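PDB 7CHU: putative pectin lyase from Geobacillus virus E2, which serves as the trimeric tailspike of a thermophilic phage, with a pectate lyase-like fold, and probably recognises the host cell surface. Local coordinates for residues C207-D219 with N236-D248. Numbering follows the deposited sequence.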
ATOM      1  N   CYS A 207      17.563 -20.844  -7.358  1.00 12.73           N
ATOM      2  CA  CYS A 207      18.616 -21.147  -6.389  1.00 16.34           C
ATOM      3  C   CYS A 207      18.155 -22.341  -5.556  1.00 15.56           C
ATOM      4  O   CYS A 207      17.085 -22.293  -4.951  1.00 16.10           O
ATOM      5  CB  CYS A 207      18.888 -19.947  -5.487  1.00 14.82           C
ATOM      6  SG  CYS A 207      19.468 -18.503  -6.352  1.00 16.60           S
ATOM      7  N   ALA A 208      18.962 -23.396  -5.501  1.00 15.66           N
ATOM      8  CA  ALA A 208      18.520 -24.594  -4.782  1.00 17.19           C
ATOM      9  C   ALA A 208      18.786 -24.522  -3.277  1.00 18.55           C
ATOM     10  O   ALA A 208      18.279 -25.362  -2.520  1.00 18.15           O
ATOM     11  CB  ALA A 208      19.169 -25.836  -5.394  1.00 17.06           C
ATOM     12  N   ASN A 209      19.549 -23.539  -2.822  1.00 17.33           N
ATOM     13  CA  ASN A 209      19.607 -23.203  -1.407  1.00 16.74           C
ATOM     14  C   ASN A 209      18.554 -22.113  -1.167  1.00 15.05           C
ATOM     15  O   ASN A 209      17.629 -21.965  -1.966  1.00 16.83           O
ATOM     16  CB  ASN A 209      21.037 -22.803  -1.034  1.00 16.91           C
ATOM     17  CG  ASN A 209      21.404 -23.165   0.392  1.00 17.98           C
ATOM     18  OD1 ASN A 209      20.909 -22.559   1.340  1.00 16.77           O
ATOM     19  ND2 ASN A 209      22.315 -24.126   0.547  1.00 18.53           N
ATOM     20  N   HIS A 210      18.641 -21.366  -0.069  1.00 17.13           N
ATOM     21  CA  HIS A 210      17.709 -20.264   0.137  1.00 13.74           C
ATOM     22  C   HIS A 210      17.817 -19.286  -1.031  1.00 14.23           C
ATOM     23  O   HIS A 210      18.898 -19.098  -1.601  1.00 15.07           O
ATOM     24  CB  HIS A 210      18.013 -19.519   1.439  1.00 11.73           C
ATOM     25  CG  HIS A 210      17.951 -20.360   2.679  1.00 15.96           C
ATOM     26  ND1 HIS A 210      16.853 -21.133   3.019  1.00 13.23           N
ATOM     27  CD2 HIS A 210      18.834 -20.493   3.697  1.00 13.95           C
ATOM     28  CE1 HIS A 210      17.080 -21.715   4.183  1.00 15.79           C
ATOM     29  NE2 HIS A 210      18.269 -21.334   4.620  1.00 16.54           N
ATOM     30  N   GLY A 211      16.696 -18.679  -1.404  1.00 16.04           N
ATOM     31  CA  GLY A 211      16.739 -17.667  -2.450  1.00 15.27           C
ATOM     32  C   GLY A 211      17.355 -16.409  -1.884  1.00 13.44           C
ATOM     33  O   GLY A 211      18.370 -15.915  -2.375  1.00 16.77           O
ATOM     34  N   LEU A 212      16.742 -15.898  -0.826  1.00 12.67           N
ATOM     35  CA  LEU A 212      17.211 -14.720  -0.111  1.00 13.22           C
ATOM     36  C   LEU A 212      17.331 -15.124   1.354  1.00 16.68           C
ATOM     37  O   LEU A 212      16.346 -15.539   1.969  1.00 17.00           O
ATOM     38  CB  LEU A 212      16.239 -13.550  -0.311  1.00 15.06           C
ATOM     39  CG  LEU A 212      16.396 -12.251   0.470  1.00 16.13           C
ATOM     40  CD1 LEU A 212      17.703 -11.570   0.054  1.00 16.66           C
ATOM     41  CD2 LEU A 212      15.196 -11.336   0.209  1.00 16.65           C
ATOM     42  N   TYR A 213      18.541 -15.084   1.890  1.00 15.88           N
ATOM     43  CA  TYR A 213      18.786 -15.401   3.293  1.00 12.81           C
ATOM     44  C   TYR A 213      19.005 -14.102   4.048  1.00 12.14           C
ATOM     45  O   TYR A 213      19.756 -13.225   3.589  1.00 14.46           O
ATOM     46  CB  TYR A 213      20.000 -16.326   3.453  1.00 14.52           C
ATOM     47  CG  TYR A 213      20.331 -16.622   4.906  1.00 17.27           C
ATOM     48  CD1 TYR A 213      19.586 -17.551   5.637  1.00 16.31           C
ATOM     49  CD2 TYR A 213      21.360 -15.965   5.546  1.00 18.04           C
ATOM     50  CE1 TYR A 213      19.874 -17.805   6.958  1.00 17.12           C
ATOM     51  CE2 TYR A 213      21.654 -16.212   6.882  1.00 17.16           C
ATOM     52  CZ  TYR A 213      20.907 -17.135   7.574  1.00 19.10           C
ATOM     53  OH  TYR A 213      21.190 -17.383   8.894  1.00 21.14           O
ATOM     54  N   ILE A 214      18.342 -13.969   5.190  1.00 11.54           N
ATOM     55  CA  ILE A 214      18.282 -12.714   5.934  1.00 13.81           C
ATOM     56  C   ILE A 214      18.496 -13.048   7.404  1.00 13.71           C
ATOM     57  O   ILE A 214      17.732 -13.826   7.980  1.00 12.80           O
ATOM     58  CB  ILE A 214      16.930 -11.987   5.722  1.00 12.91           C
ATOM     59  CG1 ILE A 214      16.776 -11.562   4.251  1.00 14.06           C
ATOM     60  CG2 ILE A 214      16.781 -10.767   6.638  1.00 13.67           C
ATOM     61  CD1 ILE A 214      15.378 -10.963   3.923  1.00 15.08           C
ATOM     62  N   GLU A 215      19.534 -12.476   8.013  1.00 14.33           N
ATOM     63  CA  GLU A 215      19.848 -12.744   9.413  1.00 13.23           C
ATOM     64  C   GLU A 215      20.161 -11.435  10.113  1.00 12.96           C
ATOM     65  O   GLU A 215      21.088 -10.730   9.713  1.00 12.54           O
ATOM     66  CB  GLU A 215      21.037 -13.701   9.553  1.00 15.99           C
ATOM     67  CG  GLU A 215      21.425 -13.905  11.016  1.00 17.64           C
ATOM     68  CD  GLU A 215      22.658 -14.813  11.194  1.00 21.46           C
ATOM     69  OE1 GLU A 215      23.384 -14.645  12.197  1.00 24.04           O
ATOM     70  OE2 GLU A 215      22.890 -15.697  10.338  1.00 20.09           O
ATOM     71  N   GLU A 216      19.387 -11.115  11.142  1.00 13.02           N
ATOM     72  CA  GLU A 216      19.559  -9.906  11.935  1.00 14.82           C
ATOM     73  C   GLU A 216      19.639  -8.655  11.060  1.00 13.13           C
ATOM     74  O   GLU A 216      20.593  -7.877  11.122  1.00 14.29           O
ATOM     75  CB  GLU A 216      20.787 -10.024  12.847  1.00 16.76           C
ATOM     76  CG  GLU A 216      20.693  -9.080  14.048  1.00 15.49           C
ATOM     77  CD  GLU A 216      22.028  -8.894  14.759  1.00 20.34           C
ATOM     78  OE1 GLU A 216      22.754  -9.916  14.950  1.00 21.68           O
ATOM     79  OE2 GLU A 216      22.350  -7.731  15.124  1.00 23.24           O
ATOM     80  N   VAL A 217      18.600  -8.444  10.253  1.00 13.12           N
ATOM     81  CA  VAL A 217      18.537  -7.295   9.353  1.00 14.18           C
ATOM     82  C   VAL A 217      17.445  -6.356   9.843  1.00 15.08           C
ATOM     83  O   VAL A 217      16.335  -6.800  10.165  1.00 13.29           O
ATOM     84  CB  VAL A 217      18.301  -7.721   7.895  1.00 14.19           C
ATOM     85  CG1 VAL A 217      18.010  -6.494   7.027  1.00 16.75           C
ATOM     86  CG2 VAL A 217      19.530  -8.464   7.381  1.00 11.54           C
ATOM     87  N   TRP A 218      17.767  -5.063   9.904  1.00 13.74           N
ATOM     88  CA  TRP A 218      16.897  -4.031  10.450  1.00 13.94           C
ATOM     89  C   TRP A 218      16.525  -2.995   9.395  1.00 14.28           C
ATOM     90  O   TRP A 218      17.364  -2.598   8.573  1.00 14.08           O
ATOM     91  CB  TRP A 218      17.562  -3.291  11.599  1.00 14.91           C
ATOM     92  CG  TRP A 218      18.066  -4.134  12.706  1.00 17.55           C
ATOM     93  CD1 TRP A 218      17.791  -5.456  12.941  1.00 15.88           C
ATOM     94  CD2 TRP A 218      18.903  -3.699  13.782  1.00 17.81           C
ATOM     95  NE1 TRP A 218      18.414  -5.863  14.089  1.00 18.70           N
ATOM     96  CE2 TRP A 218      19.120  -4.811  14.614  1.00 20.73           C
ATOM     97  CE3 TRP A 218      19.506  -2.479  14.108  1.00 22.62           C
ATOM     98  CZ2 TRP A 218      19.915  -4.743  15.764  1.00 21.75           C
ATOM     99  CZ3 TRP A 218      20.321  -2.414  15.250  1.00 24.77           C
ATOM    100  CH2 TRP A 218      20.510  -3.534  16.059  1.00 22.67           C
ATOM    101  N   ASP A 219      15.281  -2.531   9.446  1.00 14.28           N
ATOM    102  CA  ASP A 219      14.862  -1.278   8.789  1.00 14.39           C
ATOM    103  C   ASP A 219      15.189  -1.274   7.298  1.00 13.35           C
ATOM    104  O   ASP A 219      15.798  -0.342   6.766  1.00 14.08           O
ATOM    105  CB  ASP A 219      15.493  -0.067   9.477  1.00 13.07           C
ATOM    106  CG  ASP A 219      15.107   0.059  10.957  1.00 17.73           C
ATOM    107  OD1 ASP A 219      13.912   0.238  11.263  1.00 19.20           O
ATOM    108  OD2 ASP A 219      15.997   0.036  11.835  1.00 18.99           O
ATOM    109  N   ASN A 236      15.283 -28.183   3.907  1.00 15.09           N
ATOM    110  CA  ASN A 236      14.857 -27.053   4.734  1.00 20.00           C
ATOM    111  C   ASN A 236      15.360 -25.710   4.190  1.00 16.22           C
ATOM    112  O   ASN A 236      15.728 -24.813   4.955  1.00 16.35           O
ATOM    113  CB  ASN A 236      15.306 -27.246   6.181  1.00 20.61           C
ATOM    114  CG  ASN A 236      14.546 -26.379   7.116  1.00 24.18           C
ATOM    115  OD1 ASN A 236      13.409 -26.023   6.830  1.00 22.69           O
ATOM    116  ND2 ASN A 236      15.155 -26.015   8.241  1.00 22.58           N
ATOM    117  N   LYS A 237      15.386 -25.575   2.864  1.00 14.96           N
ATOM    118  CA  LYS A 237      15.739 -24.324   2.190  1.00 14.85           C
ATOM    119  C   LYS A 237      14.499 -23.711   1.542  1.00 17.93           C
ATOM    120  O   LYS A 237      13.673 -24.434   0.962  1.00 14.81           O
ATOM    121  CB  LYS A 237      16.819 -24.553   1.132  1.00 13.31           C
ATOM    122  CG  LYS A 237      18.035 -25.312   1.641  1.00 15.07           C
ATOM    123  CD  LYS A 237      18.662 -24.667   2.864  1.00 14.54           C
ATOM    124  CE  LYS A 237      19.885 -25.471   3.338  1.00 18.69           C
ATOM    125  NZ  LYS A 237      20.361 -24.974   4.644  1.00 19.96           N
ATOM    126  N   HIS A 238      14.380 -22.374   1.623  1.00 15.03           N
ATOM    127  CA  HIS A 238      13.128 -21.686   1.321  1.00 12.89           C
ATOM    128  C   HIS A 238      13.363 -20.456   0.439  1.00 14.20           C
ATOM    129  O   HIS A 238      14.501 -20.051   0.174  1.00 12.08           O
ATOM    130  CB  HIS A 238      12.404 -21.329   2.631  1.00 14.06           C
ATOM    131  CG  HIS A 238      12.180 -22.528   3.517  1.00 14.21           C
ATOM    132  ND1 HIS A 238      11.151 -23.417   3.309  1.00 15.49           N
ATOM    133  CD2 HIS A 238      12.878 -23.007   4.580  1.00 15.71           C
ATOM    134  CE1 HIS A 238      11.201 -24.378   4.217  1.00 16.61           C
ATOM    135  NE2 HIS A 238      12.245 -24.157   5.000  1.00 17.72           N
ATOM    136  N   GLY A 239      12.261 -19.894  -0.073  1.00 13.91           N
ATOM    137  CA  GLY A 239      12.377 -18.751  -0.966  1.00 13.63           C
ATOM    138  C   GLY A 239      13.036 -17.558  -0.303  1.00 12.56           C
ATOM    139  O   GLY A 239      14.000 -16.992  -0.826  1.00 14.52           O
ATOM    140  N   VAL A 240      12.528 -17.166   0.862  1.00 12.58           N
ATOM    141  CA  VAL A 240      13.123 -16.138   1.718  1.00 11.97           C
ATOM    142  C   VAL A 240      13.183 -16.717   3.123  1.00 14.34           C
ATOM    143  O   VAL A 240      12.167 -17.195   3.634  1.00 16.90           O
ATOM    144  CB  VAL A 240      12.301 -14.836   1.731  1.00 15.90           C
ATOM    145  CG1 VAL A 240      12.977 -13.788   2.648  1.00 16.42           C
ATOM    146  CG2 VAL A 240      12.143 -14.289   0.332  1.00 17.26           C
ATOM    147  N   TYR A 241      14.362 -16.722   3.728  1.00 13.98           N
ATOM    148  CA  TYR A 241      14.549 -17.256   5.076  1.00 11.60           C
ATOM    149  C   TYR A 241      14.995 -16.109   5.973  1.00 12.66           C
ATOM    150  O   TYR A 241      16.055 -15.515   5.737  1.00 15.86           O
ATOM    151  CB  TYR A 241      15.575 -18.387   5.065  1.00 12.54           C
ATOM    152  CG  TYR A 241      15.594 -19.258   6.321  1.00 15.10           C
ATOM    153  CD1 TYR A 241      16.282 -18.863   7.480  1.00 16.65           C
ATOM    154  CD2 TYR A 241      14.946 -20.486   6.341  1.00 14.53           C
ATOM    155  CE1 TYR A 241      16.288 -19.686   8.641  1.00 16.59           C
ATOM    156  CE2 TYR A 241      14.964 -21.305   7.485  1.00 13.98           C
ATOM    157  CZ  TYR A 241      15.624 -20.896   8.617  1.00 17.86           C
ATOM    158  OH  TYR A 241      15.621 -21.722   9.714  1.00 19.32           O
ATOM    159  N   ILE A 242      14.189 -15.781   6.976  1.00 12.47           N
ATOM    160  CA  ILE A 242      14.452 -14.648   7.858  1.00 12.78           C
ATOM    161  C   ILE A 242      14.756 -15.206   9.246  1.00 16.15           C
ATOM    162  O   ILE A 242      13.873 -15.774   9.898  1.00 11.03           O
ATOM    163  CB  ILE A 242      13.264 -13.671   7.901  1.00 15.43           C
ATOM    164  CG1 ILE A 242      12.993 -13.124   6.484  1.00 13.15           C
ATOM    165  CG2 ILE A 242      13.566 -12.559   8.906  1.00 13.12           C
ATOM    166  CD1 ILE A 242      11.569 -12.508   6.238  1.00 14.74           C
ATOM    167  N   TYR A 243      16.006 -15.042   9.698  1.00 10.48           N
ATOM    168  CA  TYR A 243      16.504 -15.608  10.949  1.00 14.64           C
ATOM    169  C   TYR A 243      16.815 -14.488  11.944  1.00 13.70           C
ATOM    170  O   TYR A 243      17.300 -13.424  11.558  1.00 13.31           O
ATOM    171  CB  TYR A 243      17.771 -16.436  10.651  1.00 14.40           C
ATOM    172  CG  TYR A 243      18.385 -17.205  11.799  1.00 16.54           C
ATOM    173  CD1 TYR A 243      17.592 -17.843  12.756  1.00 14.42           C
ATOM    174  CD2 TYR A 243      19.762 -17.336  11.897  1.00 14.49           C
ATOM    175  CE1 TYR A 243      18.168 -18.564  13.808  1.00 14.39           C
ATOM    176  CE2 TYR A 243      20.352 -18.052  12.934  1.00 17.97           C
ATOM    177  CZ  TYR A 243      19.552 -18.667  13.888  1.00 17.16           C
ATOM    178  OH  TYR A 243      20.128 -19.392  14.910  1.00 19.26           O
ATOM    179  N   ASN A 244      16.525 -14.700  13.221  1.00 12.24           N
ATOM    180  CA  ASN A 244      16.886 -13.641  14.158  1.00 14.57           C
ATOM    181  C   ASN A 244      18.387 -13.654  14.474  1.00 15.52           C
ATOM    182  O   ASN A 244      18.967 -12.588  14.724  1.00 14.18           O
ATOM    183  CB  ASN A 244      16.029 -13.710  15.445  1.00 11.11           C
ATOM    184  CG  ASN A 244      16.063 -15.079  16.159  1.00 14.59           C
ATOM    185  OD1 ASN A 244      16.448 -16.113  15.613  1.00 13.85           O
ATOM    186  ND2 ASN A 244      15.580 -15.074  17.389  1.00 11.73           N
ATOM    187  N   GLY A 245      19.038 -14.804  14.372  1.00 12.18           N
ATOM    188  CA  GLY A 245      20.416 -14.949  14.824  1.00 14.95           C
ATOM    189  C   GLY A 245      20.516 -15.092  16.331  1.00 15.86           C
ATOM    190  O   GLY A 245      19.513 -15.210  17.044  1.00 14.17           O
ATOM    191  N   THR A 246      21.754 -15.056  16.834  1.00 14.69           N
ATOM    192  CA  THR A 246      21.979 -15.353  18.240  1.00 14.68           C
ATOM    193  C   THR A 246      22.050 -14.120  19.130  1.00 16.94           C
ATOM    194  O   THR A 246      22.148 -14.274  20.355  1.00 17.51           O
ATOM    195  CB  THR A 246      23.273 -16.161  18.414  1.00 17.69           C
ATOM    196  OG1 THR A 246      24.350 -15.406  17.871  1.00 18.09           O
ATOM    197  CG2 THR A 246      23.168 -17.485  17.692  1.00 17.47           C
ATOM    198  N   SER A 247      22.018 -12.914  18.568  1.00 13.44           N
ATOM    199  CA  SER A 247      22.173 -11.688  19.346  1.00 16.06           C
ATOM    200  C   SER A 247      20.907 -10.857  19.426  1.00 15.43           C
ATOM    201  O   SER A 247      20.552 -10.358  20.500  1.00 15.88           O
ATOM    202  CB  SER A 247      23.289 -10.803  18.740  1.00 17.80           C
ATOM    203  OG  SER A 247      24.550 -11.403  18.927  1.00 24.65           O
ATOM    204  N   ASP A 248      20.265 -10.613  18.287  1.00 14.00           N
ATOM    205  CA  ASP A 248      19.139  -9.700  18.261  1.00 14.95           C
ATOM    206  C   ASP A 248      18.055 -10.306  17.378  1.00 14.76           C
ATOM    207  O   ASP A 248      17.786 -11.507  17.489  1.00 15.64           O
ATOM    208  CB  ASP A 248      19.580  -8.304  17.794  1.00 14.60           C
ATOM    209  CG  ASP A 248      18.554  -7.241  18.133  1.00 24.29           C
ATOM    210  OD1 ASP A 248      18.499  -6.783  19.299  1.00 24.30           O
ATOM    211  OD2 ASP A 248      17.744  -6.921  17.236  1.00 21.86           O
TER
HETATM  212  O   HOH W   1      21.742 -22.434   3.725  1.00 17.03           O
HETATM  213  O   HOH W   2      23.732 -14.520  14.780  1.00 19.90           O
HETATM  214  O   HOH W   3      21.224 -11.910  16.009  1.00 13.39           O
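Leu212-Glu215 and Val240-Tyr243 pair as parallel strands on successive turns of a right-handed beta-helix, the fold of the pectate lyase-like family. They are hydrogen-bonded in register, with Tyr241 N reaching Leu212 O at 2.9 Å and Tyr243 N reaching Ile214 O at 2.7 Å. Inside the coil Leu212, Ile214, Val240 and Ile242 line up, Ile214 CD1 resting 3.9 Å from Val240 CG1. The outward face carries Tyr213, Glu215, Tyr241 and Tyr243. Tyr213 OH donates to Glu215 OE2 (2.8 Å) and lies 3.3 Å from Tyr243 CD2. Just before the strands, the His210 ring is held from three directions: Lys237 CD lies over one face, offset toward the rim, Tyr241 CB sits over the centre of the other, both CH-pi contacts, and His238 N donates to His210 ND1 near the ring plane (3.1 Å). CG lies beside the backbone N of His210 (chi1 -59°) and the ring is turned (chi2 -53°) so that ND1 faces the N-H of His238; this bond and both face contacts probably fix the ring's rotation. Beyond the strands, one water joins Glu216 OE1 to Asn244 O and Asp248 N; Glu216 also forms salt bridges with Lys193 and Arg168. Strands 187-195 and 268-271 flank the pair along the helix, while Leu253 of strand 251-256 packs against Ile242 inside.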